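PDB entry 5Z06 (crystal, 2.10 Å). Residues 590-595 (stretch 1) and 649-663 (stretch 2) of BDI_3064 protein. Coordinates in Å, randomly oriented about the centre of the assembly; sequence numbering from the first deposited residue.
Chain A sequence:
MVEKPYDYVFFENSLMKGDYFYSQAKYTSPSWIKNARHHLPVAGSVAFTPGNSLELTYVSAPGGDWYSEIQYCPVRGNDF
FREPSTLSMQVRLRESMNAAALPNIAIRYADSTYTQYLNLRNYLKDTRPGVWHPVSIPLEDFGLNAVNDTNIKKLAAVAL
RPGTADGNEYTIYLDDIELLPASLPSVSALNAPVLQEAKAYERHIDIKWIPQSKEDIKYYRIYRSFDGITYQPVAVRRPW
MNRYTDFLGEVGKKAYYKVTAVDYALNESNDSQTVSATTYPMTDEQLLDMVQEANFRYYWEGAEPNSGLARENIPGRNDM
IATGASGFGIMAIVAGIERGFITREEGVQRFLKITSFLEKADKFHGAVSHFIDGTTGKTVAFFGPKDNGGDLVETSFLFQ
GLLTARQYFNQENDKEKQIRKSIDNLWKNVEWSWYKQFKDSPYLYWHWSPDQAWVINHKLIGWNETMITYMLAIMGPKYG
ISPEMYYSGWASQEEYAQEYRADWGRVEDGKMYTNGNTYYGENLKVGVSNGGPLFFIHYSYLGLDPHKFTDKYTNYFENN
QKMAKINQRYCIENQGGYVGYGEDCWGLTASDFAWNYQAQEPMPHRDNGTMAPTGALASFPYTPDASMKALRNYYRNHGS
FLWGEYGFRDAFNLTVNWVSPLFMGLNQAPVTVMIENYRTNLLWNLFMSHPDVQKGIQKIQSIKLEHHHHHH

Stretch 1 590-595: ASDFAW
Stretch 2 649-663: RDAFNLTVNWVSPLF

How do the two stretches lie against each other? Stretch 2 folds back on itself as a hairpin: Asn653 N donates to Trp658 O at 2.7 Å, Trp658 N to Asn653 O at 2.9 Å, and Ser660 N to Ala651 O at 2.8 Å. In its turn, Asn653 (chi1 t) accepts Val656 N at Asn653 OD1, 3.0 Å away, and Asn657 is left-handed (61/60). Stretch 1 runs across this hairpin, extended through Ser591 (-165/167) and Asp592 (-66/141), then bending at Phe593 (-115/-149) and Ala594 (-69/-42). The register places Ser591 CA 6.7 Å from Ala651 CA. Further along, Phe593 CA lies 6.8 Å from Ser660 CA. No direct hydrogen bond joins the stretches; the contact consists of fitted surfaces and two bridging waters.

Which bump fills which hollow? Phe593 is the main projection; 86 Å² of it is covered by stretch 2. Its CB leaves sideways, but chi1 t (-175°) and chi2 36° bring the ring end closer to the hairpin. There Phe593 CZ abuts Asn653 and Val656, 3.4 Å from Asn653 ND2 and 3.9 Å from Val656 CG2. Val656, chi1 m, meets the ring at its edge.

What does Trp658 offer to stretch 1? With chi1 t (177°) and chi2 88°, it presents one indole face as a floor. The Phe593 ring stands on it edge-to-face, its plane at 80° to the six-membered ring and the centroids 4.9 Å apart; Phe593 CD1 comes within 3.6 Å of Trp658 CE3. Ala594 rests its methyl over the same face, with Ala594 CB 4.3 Å from Trp658 CD1, while the backbone also presses close: Phe593 C is 3.6 Å from Trp658 CZ2, and Asp592 O is 3.5 Å from Trp658 CH2.

How is the other end fitted? Ser591 points toward Ala651 and Asp650, its OG 3.4 Å from Ala651 CB and its CB 3.4 Å from Asp650 OD2. Chi1 p (79°) lets Ser591 OG donate to Asp592 O at 2.9 Å, tying the hydroxyl back to its own strand. Asp592, chi1 m, sets OD2 4.0 Å from Leu662 CD2; Leu662 has both chi angles p.

What fills the remaining gap? Asp592 N and Asp650 OD2 are 3.8 Å apart, and one water bridges them, accepting from Asp592 N at 2.9 Å and donating to Asp650 OD2 at 2.5 Å. A second donates to Asp592 O at 2.6 Å and Asp650 OD2 at 2.7 Å, and accepts from Ser660 OG at 2.9 Å. Asp650, chi1 t, thus anchors both waters through OD2.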

# COMPACT_ATOMS: atom_id res chain seq x y z
N ALA A 590 -2.01 -2.97 10.74
CA ALA A 590 -3.04 -2.87 9.74
C ALA A 590 -2.48 -2.82 8.34
O ALA A 590 -1.47 -2.14 8.07
CB ALA A 590 -3.89 -1.64 9.97
N SER A 591 -3.17 -3.51 7.44
CA SER A 591 -2.94 -3.35 6.03
C SER A 591 -4.08 -3.96 5.28
O SER A 591 -4.88 -4.75 5.83
CB SER A 591 -1.62 -4.05 5.63
OG SER A 591 -1.78 -5.45 5.50
N ASP A 592 -4.13 -3.66 3.99
CA ASP A 592 -4.93 -4.50 3.10
C ASP A 592 -4.31 -5.89 3.00
O ASP A 592 -3.11 -6.05 3.02
CB ASP A 592 -5.10 -3.86 1.72
CG ASP A 592 -6.08 -2.70 1.73
OD1 ASP A 592 -6.74 -2.49 2.78
OD2 ASP A 592 -6.19 -2.01 0.70
N PHE A 593 -5.17 -6.91 2.97
CA PHE A 593 -4.75 -8.26 2.70
C PHE A 593 -5.42 -8.65 1.38
O PHE A 593 -5.66 -7.78 0.55
CB PHE A 593 -5.10 -9.15 3.91
CG PHE A 593 -4.62 -10.59 3.83
CD1 PHE A 593 -3.39 -10.92 3.23
CD2 PHE A 593 -5.42 -11.62 4.34
CE1 PHE A 593 -2.97 -12.24 3.17
CE2 PHE A 593 -5.02 -12.94 4.25
CZ PHE A 593 -3.79 -13.24 3.67
N ALA A 594 -5.75 -9.91 1.19
CA ALA A 594 -6.08 -10.47 -0.11
C ALA A 594 -7.40 -9.93 -0.65
O ALA A 594 -7.52 -9.63 -1.81
CB ALA A 594 -6.15 -11.98 0.01
N TRP A 595 -8.38 -9.85 0.24
CA TRP A 595 -9.75 -9.45 -0.09
C TRP A 595 -10.31 -8.30 0.73
O TRP A 595 -11.36 -7.78 0.38
CB TRP A 595 -10.66 -10.66 0.13
CG TRP A 595 -10.18 -11.83 -0.67
CD1 TRP A 595 -9.53 -12.92 -0.20
CD2 TRP A 595 -10.30 -11.99 -2.07
NE1 TRP A 595 -9.25 -13.78 -1.24
CE2 TRP A 595 -9.71 -13.22 -2.40
CE3 TRP A 595 -10.87 -11.21 -3.10
CZ2 TRP A 595 -9.64 -13.70 -3.71
CZ3 TRP A 595 -10.79 -11.68 -4.41
CH2 TRP A 595 -10.20 -12.93 -4.70
N ARG A 649 6.84 -3.56 -0.26
CA ARG A 649 5.43 -3.73 -0.54
C ARG A 649 4.64 -3.70 0.75
O ARG A 649 5.17 -3.95 1.82
CB ARG A 649 5.19 -5.02 -1.31
CG ARG A 649 5.87 -4.94 -2.65
CD ARG A 649 5.53 -6.09 -3.56
NE ARG A 649 6.41 -6.02 -4.71
CZ ARG A 649 6.23 -5.21 -5.75
NH1 ARG A 649 5.19 -4.38 -5.80
NH2 ARG A 649 7.11 -5.24 -6.73
N ASP A 650 3.38 -3.34 0.65
CA ASP A 650 2.60 -3.03 1.83
C ASP A 650 2.54 -4.14 2.87
O ASP A 650 2.56 -3.86 4.07
CB ASP A 650 1.19 -2.67 1.43
CG ASP A 650 0.45 -1.99 2.53
OD1 ASP A 650 1.02 -1.04 3.10
OD2 ASP A 650 -0.71 -2.40 2.80
N ALA A 651 2.47 -5.37 2.40
CA ALA A 651 2.33 -6.52 3.25
C ALA A 651 2.64 -7.76 2.49
O ALA A 651 2.54 -7.79 1.27
CB ALA A 651 0.91 -6.61 3.82
N PHE A 652 2.91 -8.82 3.23
CA PHE A 652 3.11 -10.11 2.64
C PHE A 652 2.68 -11.21 3.60
O PHE A 652 2.68 -11.04 4.83
CB PHE A 652 4.58 -10.26 2.23
CG PHE A 652 5.53 -10.33 3.38
CD1 PHE A 652 5.86 -9.19 4.10
CD2 PHE A 652 6.16 -11.53 3.72
CE1 PHE A 652 6.75 -9.24 5.14
CE2 PHE A 652 7.06 -11.59 4.76
CZ PHE A 652 7.35 -10.45 5.48
N ASN A 653 2.35 -12.35 3.02
CA ASN A 653 1.96 -13.51 3.79
C ASN A 653 2.65 -14.69 3.18
O ASN A 653 2.23 -15.18 2.11
CB ASN A 653 0.45 -13.66 3.77
CG ASN A 653 -0.03 -14.72 4.73
OD1 ASN A 653 0.57 -15.78 4.85
ND2 ASN A 653 -1.10 -14.42 5.44
N LEU A 654 3.74 -15.13 3.81
CA LEU A 654 4.46 -16.30 3.31
C LEU A 654 3.63 -17.57 3.50
O LEU A 654 3.80 -18.52 2.75
CB LEU A 654 5.83 -16.46 3.96
CG LEU A 654 6.79 -15.33 3.60
CD1 LEU A 654 8.07 -15.48 4.41
CD2 LEU A 654 7.09 -15.31 2.11
N THR A 655 2.71 -17.57 4.45
CA THR A 655 1.95 -18.78 4.74
C THR A 655 1.04 -19.13 3.60
O THR A 655 0.96 -20.29 3.23
CB THR A 655 1.20 -18.63 6.08
OG1 THR A 655 2.16 -18.36 7.09
CG2 THR A 655 0.42 -19.92 6.44
N VAL A 656 0.38 -18.13 3.02
CA VAL A 656 -0.48 -18.33 1.87
C VAL A 656 0.15 -17.91 0.55
O VAL A 656 -0.51 -17.96 -0.50
CB VAL A 656 -1.85 -17.62 2.06
CG1 VAL A 656 -2.46 -18.01 3.39
CG2 VAL A 656 -1.72 -16.11 1.97
N ASN A 657 1.41 -17.47 0.60
CA ASN A 657 2.18 -17.08 -0.59
C ASN A 657 1.53 -15.90 -1.34
O ASN A 657 1.18 -15.97 -2.52
CB ASN A 657 2.43 -18.25 -1.54
CG ASN A 657 3.55 -17.94 -2.50
OD1 ASN A 657 4.52 -17.34 -2.10
ND2 ASN A 657 3.39 -18.27 -3.77
N TRP A 658 1.41 -14.80 -0.60
CA TRP A 658 0.78 -13.58 -1.04
C TRP A 658 1.69 -12.39 -0.71
O TRP A 658 2.34 -12.35 0.32
CB TRP A 658 -0.56 -13.44 -0.32
CG TRP A 658 -1.28 -12.18 -0.64
CD1 TRP A 658 -2.15 -11.97 -1.67
CD2 TRP A 658 -1.17 -10.95 0.06
NE1 TRP A 658 -2.61 -10.68 -1.64
CE2 TRP A 658 -2.03 -10.03 -0.58
CE3 TRP A 658 -0.45 -10.54 1.17
CZ2 TRP A 658 -2.17 -8.73 -0.15
CZ3 TRP A 658 -0.58 -9.26 1.60
CH2 TRP A 658 -1.45 -8.36 0.94
N VAL A 659 1.72 -11.42 -1.60
CA VAL A 659 2.27 -10.11 -1.31
C VAL A 659 1.33 -9.07 -1.87
O VAL A 659 0.65 -9.27 -2.87
CB VAL A 659 3.71 -9.96 -1.85
CG1 VAL A 659 3.75 -10.05 -3.37
CG2 VAL A 659 4.34 -8.64 -1.38
N SER A 660 1.27 -7.95 -1.19
CA SER A 660 0.39 -6.89 -1.56
C SER A 660 0.74 -6.36 -2.93
O SER A 660 1.92 -6.21 -3.26
CB SER A 660 0.51 -5.75 -0.56
OG SER A 660 -0.32 -4.71 -0.94
N PRO A 661 -0.29 -6.06 -3.75
CA PRO A 661 -0.03 -5.43 -5.05
C PRO A 661 0.17 -3.92 -4.98
O PRO A 661 0.31 -3.30 -6.01
CB PRO A 661 -1.28 -5.75 -5.86
CG PRO A 661 -2.37 -5.88 -4.82
CD PRO A 661 -1.73 -6.27 -3.52
N LEU A 662 0.23 -3.33 -3.78
CA LEU A 662 0.23 -1.89 -3.65
C LEU A 662 1.27 -1.39 -2.67
O LEU A 662 1.82 -2.14 -1.85
CB LEU A 662 -1.18 -1.36 -3.26
CG LEU A 662 -1.94 -1.94 -2.07
CD1 LEU A 662 -1.35 -1.54 -0.73
CD2 LEU A 662 -3.37 -1.45 -2.10
N PHE A 663 1.51 -0.09 -2.78
CA PHE A 663 2.15 0.68 -1.76
C PHE A 663 1.09 1.59 -1.18
O PHE A 663 0.29 2.19 -1.91
CB PHE A 663 3.26 1.50 -2.36
CG PHE A 663 4.28 0.66 -3.04
CD1 PHE A 663 5.29 0.07 -2.31
CD2 PHE A 663 4.18 0.42 -4.40
CE1 PHE A 663 6.21 -0.74 -2.94
CE2 PHE A 663 5.11 -0.37 -5.03
CZ PHE A 663 6.13 -0.96 -4.30
O HOH W 1 -2.85 -1.19 3.25
O HOH W 2 -1.78 -4.46 1.51